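Local coordinates for protein similar to sp|P32453 Saccharomyces cerevisiae YNL315c ATP11 (Candida glabrata CBS 138, PDB 2P4F) that probably acts as a mitochondrial assembly chaperone of the ATP11 family, binding the unassembled beta subunit of F1-ATPase, at residues L249-L252 / N253-F257; T265-A268 / K269-Q273; I287-L290 / I291-Q295. All coordinates share one frame; numbering follows the deposited sequence.

How the contacts relate
Helix 244-257 follows the last strand of the six-stranded antiparallel sheet and carries contact 1 in its closing turns. A loop leads to helix 266-280, whose first turns hold contact 2, and a second connection leads to helix 287-295, the site of contact 3. The three contacts come in series: each closes single helical turns, and none nests in or crosses another. Their helices meet in space all the same. Asn253 ND2 reaches Ala294 O, Arg271 NH2 reaches Leu293 O, and Glu270 forms a salt bridge with Lys289. Side chains of contacts 1 and 3 also touch strand 156-162, so both helices pack on the sheet.

Contact 1. Residues L249-L252 / N253-F257; sequences LLLL and NVQRF
In the closing turns of helix 244-257, Leu249-Leu252 pass their carbonyls to the amides of Asn253-Arg256 in regular i to i+4 bonding. The Val254 N to Leu250 O bond measures 2.8 Å, and Gln255 N lies 3.0 Å from Leu251 O. Side chains of the second turn lean back over the same oxygens. Val254 CG2, placed beside its own backbone N, comes to 3.3 Å from Leu250 O, and Gln255 CG to 3.4 Å from Leu251 O. Beyond CG the Gln255 chain is extended (chi2 -179°), which places its amide beside the two leucines: OE1 lies 4.2 Å from Leu251 CG, while NE2 is equally distant from Leu252 CD1. These are loose approaches of a polar end to aliphatic groups. One flank of the helix faces the sheet: Leu250 and Val254 are buried against Leu159 of strand 156-162, and Val254 also touches Trp186. On another flank a polar pair spans i to i+3. Arg256 takes hold of Asn253 OD1 side-on, NE at 2.8 Å and NH1 at 3.0 Å, with the oxygen in the guanidinium plane. The bend at chi3 (-56°) folds the guanidinium back to it, and two donors on one oxygen limit how either group can turn. Asn253 ND2 is bonded to Ala294 O and Arg256 NH1 also to Ser296 O, so both side chains reach the C-terminal part of the chain.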
ATOM      1  N   LEU A 249      -7.430   7.135  -2.118  1.00 27.59           N
ATOM      2  CA  LEU A 249      -8.537   6.612  -1.276  1.00 27.89           C
ATOM      3  C   LEU A 249      -8.420   5.096  -1.146  1.00 24.38           C
ATOM      4  O   LEU A 249      -8.688   4.513  -0.082  1.00 28.76           O
ATOM      5  CB  LEU A 249      -9.861   7.104  -1.825  1.00 34.63           C
ATOM      6  CG  LEU A 249     -10.536   8.392  -1.312  1.00 47.30           C
ATOM      7  CD1 LEU A 249      -9.675   9.244  -0.369  1.00 54.89           C
ATOM      8  CD2 LEU A 249     -11.017   9.269  -2.468  1.00 53.00           C
ATOM      9  N   LEU A 250      -7.974   4.402  -2.190  1.00 24.29           N
ATOM     10  CA  LEU A 250      -7.728   2.957  -2.065  1.00 22.79           C
ATOM     11  C   LEU A 250      -6.625   2.693  -1.054  1.00 20.80           C
ATOM     12  O   LEU A 250      -6.724   1.784  -0.237  1.00 22.09           O
ATOM     13  CB  LEU A 250      -7.322   2.336  -3.409  1.00 24.61           C
ATOM     14  CG  LEU A 250      -8.486   2.190  -4.391  1.00 27.00           C
ATOM     15  CD1 LEU A 250      -7.996   1.960  -5.830  1.00 26.69           C
ATOM     16  CD2 LEU A 250      -9.435   1.068  -3.973  1.00 31.81           C
ATOM     17  N   LEU A 251      -5.544   3.480  -1.093  1.00 22.24           N
ATOM     18  CA  LEU A 251      -4.453   3.267  -0.141  1.00 22.72           C
ATOM     19  C   LEU A 251      -4.933   3.511   1.279  1.00 22.40           C
ATOM     20  O   LEU A 251      -4.560   2.786   2.210  1.00 23.36           O
ATOM     21  CB  LEU A 251      -3.307   4.213  -0.520  1.00 27.63           C
ATOM     22  CG  LEU A 251      -2.161   4.242   0.491  1.00 30.70           C
ATOM     23  CD1 LEU A 251      -1.564   2.851   0.649  1.00 39.38           C
ATOM     24  CD2 LEU A 251      -1.154   5.249  -0.005  1.00 39.12           C
ATOM     25  N   LEU A 252      -5.768   4.529   1.470  1.00 23.34           N
ATOM     26  CA  LEU A 252      -6.323   4.735   2.826  1.00 26.17           C
ATOM     27  C   LEU A 252      -7.108   3.507   3.298  1.00 23.25           C
ATOM     28  O   LEU A 252      -6.985   3.072   4.464  1.00 24.14           O
ATOM     29  CB  LEU A 252      -7.167   6.006   2.820  1.00 36.12           C
ATOM     30  CG  LEU A 252      -6.753   7.179   3.693  1.00 51.50           C
ATOM     31  CD1 LEU A 252      -5.232   7.311   3.770  1.00 54.94           C
ATOM     32  CD2 LEU A 252      -7.437   8.442   3.160  1.00 64.97           C
ATOM     33  N   ASN A 253      -7.904   2.932   2.370  1.00 22.42           N
ATOM     34  CA  ASN A 253      -8.647   1.742   2.765  1.00 21.92           C
ATOM     35  C   ASN A 253      -7.736   0.547   2.953  1.00 20.65           C
ATOM     36  O   ASN A 253      -7.998  -0.309   3.824  1.00 22.21           O
ATOM     37  CB  ASN A 253      -9.763   1.489   1.732  1.00 24.05           C
ATOM     38  CG  ASN A 253     -11.137   1.828   2.299  1.00 23.39           C
ATOM     39  OD1 ASN A 253     -11.329   1.950   3.521  1.00 28.89           O
ATOM     40  ND2 ASN A 253     -12.134   1.971   1.451  1.00 31.75           N
ATOM     41  N   VAL A 254      -6.640   0.448   2.195  1.00 20.86           N
ATOM     42  CA  VAL A 254      -5.699  -0.644   2.516  1.00 21.10           C
ATOM     43  C   VAL A 254      -5.216  -0.518   3.956  1.00 20.63           C
ATOM     44  O   VAL A 254      -5.204  -1.511   4.667  1.00 24.52           O
ATOM     45  CB  VAL A 254      -4.480  -0.619   1.579  1.00 21.25           C
ATOM     46  CG1 VAL A 254      -3.383  -1.554   2.043  1.00 23.80           C
ATOM     47  CG2 VAL A 254      -4.881  -0.986   0.141  1.00 21.79           C
ATOM     48  N   GLN A 255      -4.894   0.718   4.355  1.00 22.65           N
ATOM     49  CA  GLN A 255      -4.444   0.911   5.728  1.00 24.32           C
ATOM     50  C   GLN A 255      -5.526   0.520   6.728  1.00 23.37           C
ATOM     51  O   GLN A 255      -5.264  -0.054   7.791  1.00 27.12           O
ATOM     52  CB  GLN A 255      -4.071   2.380   5.934  1.00 29.89           C
ATOM     53  CG  GLN A 255      -2.844   2.767   5.107  1.00 38.21           C
ATOM     54  CD  GLN A 255      -2.438   4.211   5.321  1.00 50.29           C
ATOM     55  OE1 GLN A 255      -1.609   4.738   4.592  1.00 62.97           O
ATOM     56  NE2 GLN A 255      -3.036   4.826   6.347  1.00 65.63           N
ATOM     57  N   ARG A 256      -6.794   0.823   6.445  1.00 22.36           N
ATOM     58  CA  ARG A 256      -7.856   0.551   7.419  1.00 23.42           C
ATOM     59  C   ARG A 256      -8.058  -0.941   7.610  1.00 21.79           C
ATOM     60  O   ARG A 256      -8.323  -1.389   8.726  1.00 31.71           O
ATOM     61  CB  ARG A 256      -9.181   1.219   6.983  1.00 24.07           C
ATOM     62  CG  ARG A 256      -9.103   2.756   7.071  1.00 24.39           C
ATOM     63  CD  ARG A 256     -10.459   3.420   7.256  1.00 29.69           C
ATOM     64  NE  ARG A 256     -11.374   3.005   6.161  1.00 27.67           N
ATOM     65  CZ  ARG A 256     -12.651   3.377   6.206  1.00 25.37           C
ATOM     66  NH1 ARG A 256     -13.488   3.010   5.244  1.00 28.05           N
ATOM     67  NH2 ARG A 256     -13.108   4.136   7.216  1.00 28.86           N
ATOM     68  N   PHE A 257      -7.968  -1.710   6.520  1.00 20.62           N
ATOM     69  CA  PHE A 257      -8.169  -3.158   6.620  1.00 20.60           C
ATOM     70  C   PHE A 257      -6.920  -3.854   7.162  1.00 20.17           C
ATOM     71  O   PHE A 257      -7.029  -4.833   7.919  1.00 23.67           O
ATOM     72  CB  PHE A 257      -8.573  -3.735   5.257  1.00 20.49           C
ATOM     73  CG  PHE A 257     -10.051  -3.445   4.986  1.00 20.78           C
ATOM     74  CD1 PHE A 257     -11.017  -4.365   5.391  1.00 20.38           C
ATOM     75  CD2 PHE A 257     -10.438  -2.276   4.344  1.00 20.92           C
ATOM     76  CE1 PHE A 257     -12.345  -4.060   5.120  1.00 22.59           C
ATOM     77  CE2 PHE A 257     -11.762  -1.963   4.091  1.00 21.69           C
ATOM     78  CZ  PHE A 257     -12.740  -2.875   4.493  1.00 21.40           C
TER

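Contact 2. Residues T265-A268 / K269-Q273; sequences TSIA and KERIQ
Arg271 and Ile267, one turn apart at the start of helix 266-280, make the main side-chain contact of this segment. The arginine CB sits over the backbone, 3.5 Å from Ala268 O, and CG packs at the same distance from Ile267 O, the carbonyl that also accepts Arg271 N. From CG to NE the chain runs extended (chi3 179°), and at NE the guanidinium turns broadside to the isoleucine. Ile267 CG1 then lies over one face, 3.8 Å above the plane and offset toward the rim. Further out, NH1 passes 3.9 Å from Ile267 CG1, and NH2 passes 3.8 Å from Ile267 CD1. With CG1 trans to the backbone N (chi1 -173°) and chi2 extended, CG1 and CD1 are both turned to the guanidinium. Backbone oxygens grip the guanidinium tip: Leu293 O takes NH2 and Glu298 O takes NH1. Thr265 is the N-cap, its OG1 accepting from Ala268 N at 3.2 Å; the same hydroxyl is hydrogen-bonded to Asn299 O, tying the helix start to the C terminus, and to Ser263 OG in the preceding loop. On the next flank, Glu270 CG rests 3.4 Å from Ser266 O while OE2 forms a salt bridge to Lys289. Helix 287-295 thus packs beside this helix through Leu293, which touches Ile267 and Glu270, and Phe257 of helix 244-257 abuts Arg271.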
ATOM      1  N   THR A 265     -11.422  -0.386  17.865  1.00 33.18           N
ATOM      2  CA  THR A 265     -12.870  -0.246  17.821  1.00 34.90           C
ATOM      3  C   THR A 265     -13.532  -1.477  17.204  1.00 29.67           C
ATOM      4  O   THR A 265     -12.943  -2.297  16.506  1.00 30.84           O
ATOM      5  CB  THR A 265     -13.240   0.970  16.967  1.00 36.82           C
ATOM      6  OG1 THR A 265     -12.744   0.691  15.649  1.00 35.99           O
ATOM      7  CG2 THR A 265     -12.577   2.253  17.468  1.00 42.67           C
ATOM      8  N   SER A 266     -14.841  -1.629  17.431  1.00 36.88           N
ATOM      9  CA  SER A 266     -15.578  -2.786  16.922  1.00 35.58           C
ATOM     10  C   SER A 266     -15.472  -2.788  15.405  1.00 33.16           C
ATOM     11  O   SER A 266     -15.246  -3.817  14.759  1.00 31.46           O
ATOM     12  CB  SER A 266     -17.042  -2.779  17.384  1.00 41.49           C
ATOM     13  OG  SER A 266     -17.040  -2.709  18.828  1.00 67.25           O
ATOM     14  N   ILE A 267     -15.615  -1.609  14.766  1.00 34.28           N
ATOM     15  CA  ILE A 267     -15.605  -1.757  13.304  1.00 33.51           C
ATOM     16  C   ILE A 267     -14.202  -2.049  12.766  1.00 30.88           C
ATOM     17  O   ILE A 267     -14.025  -2.754  11.747  1.00 27.40           O
ATOM     18  CB  ILE A 267     -16.177  -0.502  12.635  1.00 38.73           C
ATOM     19  CG1 ILE A 267     -16.349  -0.676  11.126  1.00 40.14           C
ATOM     20  CG2 ILE A 267     -15.358   0.747  12.930  1.00 38.23           C
ATOM     21  CD1 ILE A 267     -17.326   0.309  10.524  1.00 48.74           C
ATOM     22  N   ALA A 268     -13.168  -1.536  13.429  1.00 28.80           N
ATOM     23  CA  ALA A 268     -11.813  -1.864  13.017  1.00 26.60           C
ATOM     24  C   ALA A 268     -11.607  -3.379  13.114  1.00 26.21           C
ATOM     25  O   ALA A 268     -11.007  -4.028  12.255  1.00 24.73           O
ATOM     26  CB  ALA A 268     -10.800  -1.113  13.871  1.00 30.38           C
ATOM     27  N   LYS A 269     -12.108  -3.966  14.206  1.00 28.08           N
ATOM     28  CA  LYS A 269     -12.004  -5.440  14.347  1.00 26.12           C
ATOM     29  C   LYS A 269     -12.791  -6.154  13.251  1.00 26.05           C
ATOM     30  O   LYS A 269     -12.357  -7.214  12.779  1.00 26.73           O
ATOM     31  CB  LYS A 269     -12.434  -5.910  15.743  1.00 30.07           C
ATOM     32  CG  LYS A 269     -11.591  -5.318  16.863  1.00 36.79           C
ATOM     33  CD  LYS A 269     -12.074  -5.818  18.244  1.00 48.81           C
ATOM     34  CE  LYS A 269     -11.933  -4.745  19.306  1.00 54.76           C
ATOM     35  NZ  LYS A 269     -12.925  -5.022  20.397  1.00 62.31           N
ATOM     36  N   GLU A 270     -13.928  -5.569  12.845  1.00 27.54           N
ATOM     37  CA  GLU A 270     -14.704  -6.196  11.780  1.00 25.38           C
ATOM     38  C   GLU A 270     -13.930  -6.154  10.463  1.00 25.39           C
ATOM     39  O   GLU A 270     -13.922  -7.119   9.691  1.00 24.42           O
ATOM     40  CB  GLU A 270     -16.021  -5.495  11.531  1.00 29.00           C
ATOM     41  CG  GLU A 270     -17.088  -5.732  12.566  1.00 39.28           C
ATOM     42  CD  GLU A 270     -18.340  -4.980  12.105  1.00 48.22           C
ATOM     43  OE1 GLU A 270     -18.624  -3.889  12.649  1.00 63.91           O
ATOM     44  OE2 GLU A 270     -19.000  -5.546  11.207  1.00 63.19           O
ATOM     45  N   ARG A 271     -13.250  -5.029  10.235  1.00 25.49           N
ATOM     46  CA  ARG A 271     -12.415  -4.965   9.024  1.00 21.56           C
ATOM     47  C   ARG A 271     -11.282  -5.977   9.038  1.00 19.87           C
ATOM     48  O   ARG A 271     -11.028  -6.671   8.007  1.00 21.51           O
ATOM     49  CB  ARG A 271     -11.817  -3.556   8.876  1.00 22.85           C
ATOM     50  CG  ARG A 271     -12.878  -2.526   8.492  1.00 22.07           C
ATOM     51  CD  ARG A 271     -12.226  -1.237   7.934  1.00 24.19           C
ATOM     52  NE  ARG A 271     -13.324  -0.338   7.575  1.00 26.43           N
ATOM     53  CZ  ARG A 271     -13.753   0.677   8.341  1.00 26.98           C
ATOM     54  NH1 ARG A 271     -13.152   0.950   9.509  1.00 29.15           N
ATOM     55  NH2 ARG A 271     -14.782   1.451   7.957  1.00 29.35           N
ATOM     56  N   ILE A 272     -10.583  -6.099  10.165  1.00 20.77           N
ATOM     57  CA  ILE A 272      -9.475  -7.047  10.222  1.00 20.12           C
ATOM     58  C   ILE A 272     -10.019  -8.459  10.064  1.00 20.76           C
ATOM     59  O   ILE A 272      -9.428  -9.297   9.380  1.00 21.59           O
ATOM     60  CB  ILE A 272      -8.701  -6.863  11.529  1.00 23.32           C
ATOM     61  CG1 ILE A 272      -7.916  -5.547  11.498  1.00 23.89           C
ATOM     62  CG2 ILE A 272      -7.825  -8.078  11.810  1.00 26.19           C
ATOM     63  CD1 ILE A 272      -7.475  -5.031  12.838  1.00 31.29           C
ATOM     64  N   GLN A 273     -11.159  -8.757  10.685  1.00 21.29           N
ATOM     65  CA  GLN A 273     -11.707 -10.119  10.592  1.00 23.39           C
ATOM     66  C   GLN A 273     -12.083 -10.444   9.145  1.00 21.47           C
ATOM     67  O   GLN A 273     -11.932 -11.577   8.671  1.00 23.52           O
ATOM     68  CB  GLN A 273     -12.958 -10.243  11.496  1.00 26.50           C
ATOM     69  CG  GLN A 273     -13.508 -11.680  11.506  1.00 31.23           C
ATOM     70  CD  GLN A 273     -12.552 -12.631  12.207  1.00 36.13           C
ATOM     71  OE1 GLN A 273     -12.125 -12.395  13.339  1.00 43.23           O
ATOM     72  NE2 GLN A 273     -12.167 -13.734  11.554  1.00 36.37           N
TER

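Contact 3. Residues I287-L290 / I291-Q295; sequences INKL and IQLAQ
Ile287 and Ile291, successive on one flank of helix 287-295, make an apolar contact along the helix: Ile287 CG2 meets Ile291 CD1 at 3.7 Å, the two branched chains passing at a slant. Ile291 CG1 also lies over the backbone, 3.3 Å from Ile287 O. The aliphatic part of Lys289 packs on Leu293. Lys289 starts trans to its backbone N and bends at chi2 (78°), which brings the chain over the leucine; its CE comes to 3.5 Å from Leu293 CD1, and CG approaches the same methyl at 3.7 Å. The lysine methylenes therefore lie across the leucine branch, while NZ goes on to its partner Glu270. Among the polar contacts, the backbone bonds follow the alpha-helical i to i+4 pattern, including Leu293 N to Lys289 O at 2.8 Å and Ala294 N to Leu290 O at 2.8 Å. Lys289 O takes a further, weak bond from Gln292 NE2 at 3.4 Å. A bend at chi2 (-100°) turns the glutamine amide back toward that carbonyl, alongside the lysine and pointing the same way. At the start of the helix, Asp286 OD2 accepts from Lys289 N. Four residues join this last helix to the rest of the domain. Leu293 touches Leu274 of helix 266-280 as well as Phe257 of helix 244-257. Leu290 packs on Phe157 and Val158, and Ala294 on Pro160, all in strand 156-162, while Ile291 lies on Val179 at the start of strand 179-190.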
ATOM      1  N   ILE A 287     -18.951 -10.312   0.077  1.00 28.15           N
ATOM      2  CA  ILE A 287     -18.638  -9.099  -0.684  1.00 29.25           C
ATOM      3  C   ILE A 287     -19.435  -7.876  -0.274  1.00 26.39           C
ATOM      4  O   ILE A 287     -18.999  -6.734  -0.285  1.00 29.16           O
ATOM      5  CB  ILE A 287     -18.939  -9.330  -2.172  1.00 32.07           C
ATOM      6  CG1 ILE A 287     -17.755 -10.056  -2.800  1.00 30.41           C
ATOM      7  CG2 ILE A 287     -19.217  -8.032  -2.900  1.00 33.59           C
ATOM      8  CD1 ILE A 287     -16.569  -9.097  -2.963  1.00 30.62           C
ATOM      9  N   ASN A 288     -20.685  -8.209   0.074  1.00 31.98           N
ATOM     10  CA  ASN A 288     -21.549  -7.134   0.571  1.00 31.30           C
ATOM     11  C   ASN A 288     -21.001  -6.512   1.829  1.00 29.93           C
ATOM     12  O   ASN A 288     -21.031  -5.270   1.916  1.00 31.58           O
ATOM     13  CB  ASN A 288     -22.961  -7.714   0.749  1.00 34.27           C
ATOM     14  CG  ASN A 288     -23.325  -8.142  -0.688  1.00 41.21           C
ATOM     15  OD1 ASN A 288     -23.840  -7.254  -1.370  1.00 47.45           O
ATOM     16  ND2 ASN A 288     -23.023  -9.397  -1.065  1.00 47.68           N
ATOM     17  N   LYS A 289     -20.496  -7.322   2.754  1.00 29.16           N
ATOM     18  CA  LYS A 289     -19.964  -6.697   3.980  1.00 28.26           C
ATOM     19  C   LYS A 289     -18.697  -5.923   3.667  1.00 24.77           C
ATOM     20  O   LYS A 289     -18.428  -4.843   4.197  1.00 29.00           O
ATOM     21  CB  LYS A 289     -19.671  -7.772   4.998  1.00 31.44           C
ATOM     22  CG  LYS A 289     -19.020  -7.300   6.283  1.00 39.64           C
ATOM     23  CD  LYS A 289     -20.036  -6.669   7.216  1.00 50.73           C
ATOM     24  CE  LYS A 289     -19.398  -6.182   8.510  1.00 60.54           C
ATOM     25  NZ  LYS A 289     -19.003  -7.294   9.429  1.00 66.70           N
ATOM     26  N   LEU A 290     -17.885  -6.471   2.769  1.00 23.42           N
ATOM     27  CA  LEU A 290     -16.682  -5.761   2.309  1.00 24.95           C
ATOM     28  C   LEU A 290     -17.004  -4.363   1.821  1.00 25.84           C
ATOM     29  O   LEU A 290     -16.422  -3.329   2.147  1.00 25.38           O
ATOM     30  CB  LEU A 290     -16.006  -6.486   1.122  1.00 25.46           C
ATOM     31  CG  LEU A 290     -14.924  -5.622   0.403  1.00 26.95           C
ATOM     32  CD1 LEU A 290     -13.752  -5.454   1.357  1.00 29.01           C
ATOM     33  CD2 LEU A 290     -14.563  -6.247  -0.921  1.00 27.00           C
ATOM     34  N   ILE A 291     -18.013  -4.309   0.966  1.00 27.01           N
ATOM     35  CA  ILE A 291     -18.404  -3.010   0.388  1.00 27.91           C
ATOM     36  C   ILE A 291     -18.958  -2.089   1.459  1.00 31.66           C
ATOM     37  O   ILE A 291     -18.642  -0.891   1.519  1.00 33.87           O
ATOM     38  CB  ILE A 291     -19.422  -3.216  -0.749  1.00 32.14           C
ATOM     39  CG1 ILE A 291     -18.746  -3.889  -1.943  1.00 32.10           C
ATOM     40  CG2 ILE A 291     -20.048  -1.876  -1.070  1.00 36.78           C
ATOM     41  CD1 ILE A 291     -19.653  -4.363  -3.056  1.00 35.31           C
ATOM     42  N   GLN A 292     -19.747  -2.626   2.374  1.00 31.09           N
ATOM     43  CA  GLN A 292     -20.238  -1.770   3.473  1.00 36.29           C
ATOM     44  C   GLN A 292     -19.109  -1.231   4.337  1.00 33.42           C
ATOM     45  O   GLN A 292     -19.073  -0.064   4.738  1.00 34.04           O
ATOM     46  CB  GLN A 292     -21.205  -2.607   4.311  1.00 44.23           C
ATOM     47  CG  GLN A 292     -21.756  -1.936   5.558  1.00 54.19           C
ATOM     48  CD  GLN A 292     -21.049  -2.368   6.837  1.00 66.34           C
ATOM     49  OE1 GLN A 292     -21.507  -2.181   7.965  1.00 99.42           O
ATOM     50  NE2 GLN A 292     -19.880  -2.971   6.654  1.00 84.71           N
ATOM     51  N   LEU A 293     -18.146  -2.104   4.672  1.00 28.80           N
ATOM     52  CA  LEU A 293     -17.094  -1.702   5.573  1.00 26.01           C
ATOM     53  C   LEU A 293     -16.103  -0.788   4.855  1.00 25.56           C
ATOM     54  O   LEU A 293     -15.490   0.066   5.480  1.00 27.08           O
ATOM     55  CB  LEU A 293     -16.320  -2.896   6.142  1.00 27.13           C
ATOM     56  CG  LEU A 293     -17.044  -3.785   7.148  1.00 29.31           C
ATOM     57  CD1 LEU A 293     -16.254  -5.072   7.384  1.00 35.95           C
ATOM     58  CD2 LEU A 293     -17.229  -3.117   8.497  1.00 33.80           C
ATOM     59  N   ALA A 294     -15.926  -0.955   3.548  1.00 24.16           N
ATOM     60  CA  ALA A 294     -14.986  -0.061   2.851  1.00 25.60           C
ATOM     61  C   ALA A 294     -15.559   1.346   2.701  1.00 27.23           C
ATOM     62  O   ALA A 294     -14.828   2.325   2.637  1.00 30.24           O
ATOM     63  CB  ALA A 294     -14.685  -0.660   1.487  1.00 24.79           C
ATOM     64  N   GLN A 295     -16.891   1.466   2.624  1.00 29.81           N
ATOM     65  CA  GLN A 295     -17.565   2.734   2.419  1.00 33.28           C
ATOM     66  C   GLN A 295     -17.859   3.433   3.737  1.00 34.08           C
ATOM     67  O   GLN A 295     -18.064   4.655   3.676  1.00 39.18           O
ATOM     68  CB  GLN A 295     -18.907   2.580   1.669  1.00 39.00           C
ATOM     69  CG  GLN A 295     -18.743   2.089   0.249  1.00 44.66           C
ATOM     70  CD  GLN A 295     -19.982   1.907  -0.588  1.00 50.19           C
ATOM     71  OE1 GLN A 295     -21.127   1.819  -0.102  1.00 58.81           O
ATOM     72  NE2 GLN A 295     -19.728   1.875  -1.898  1.00 56.50           N
TER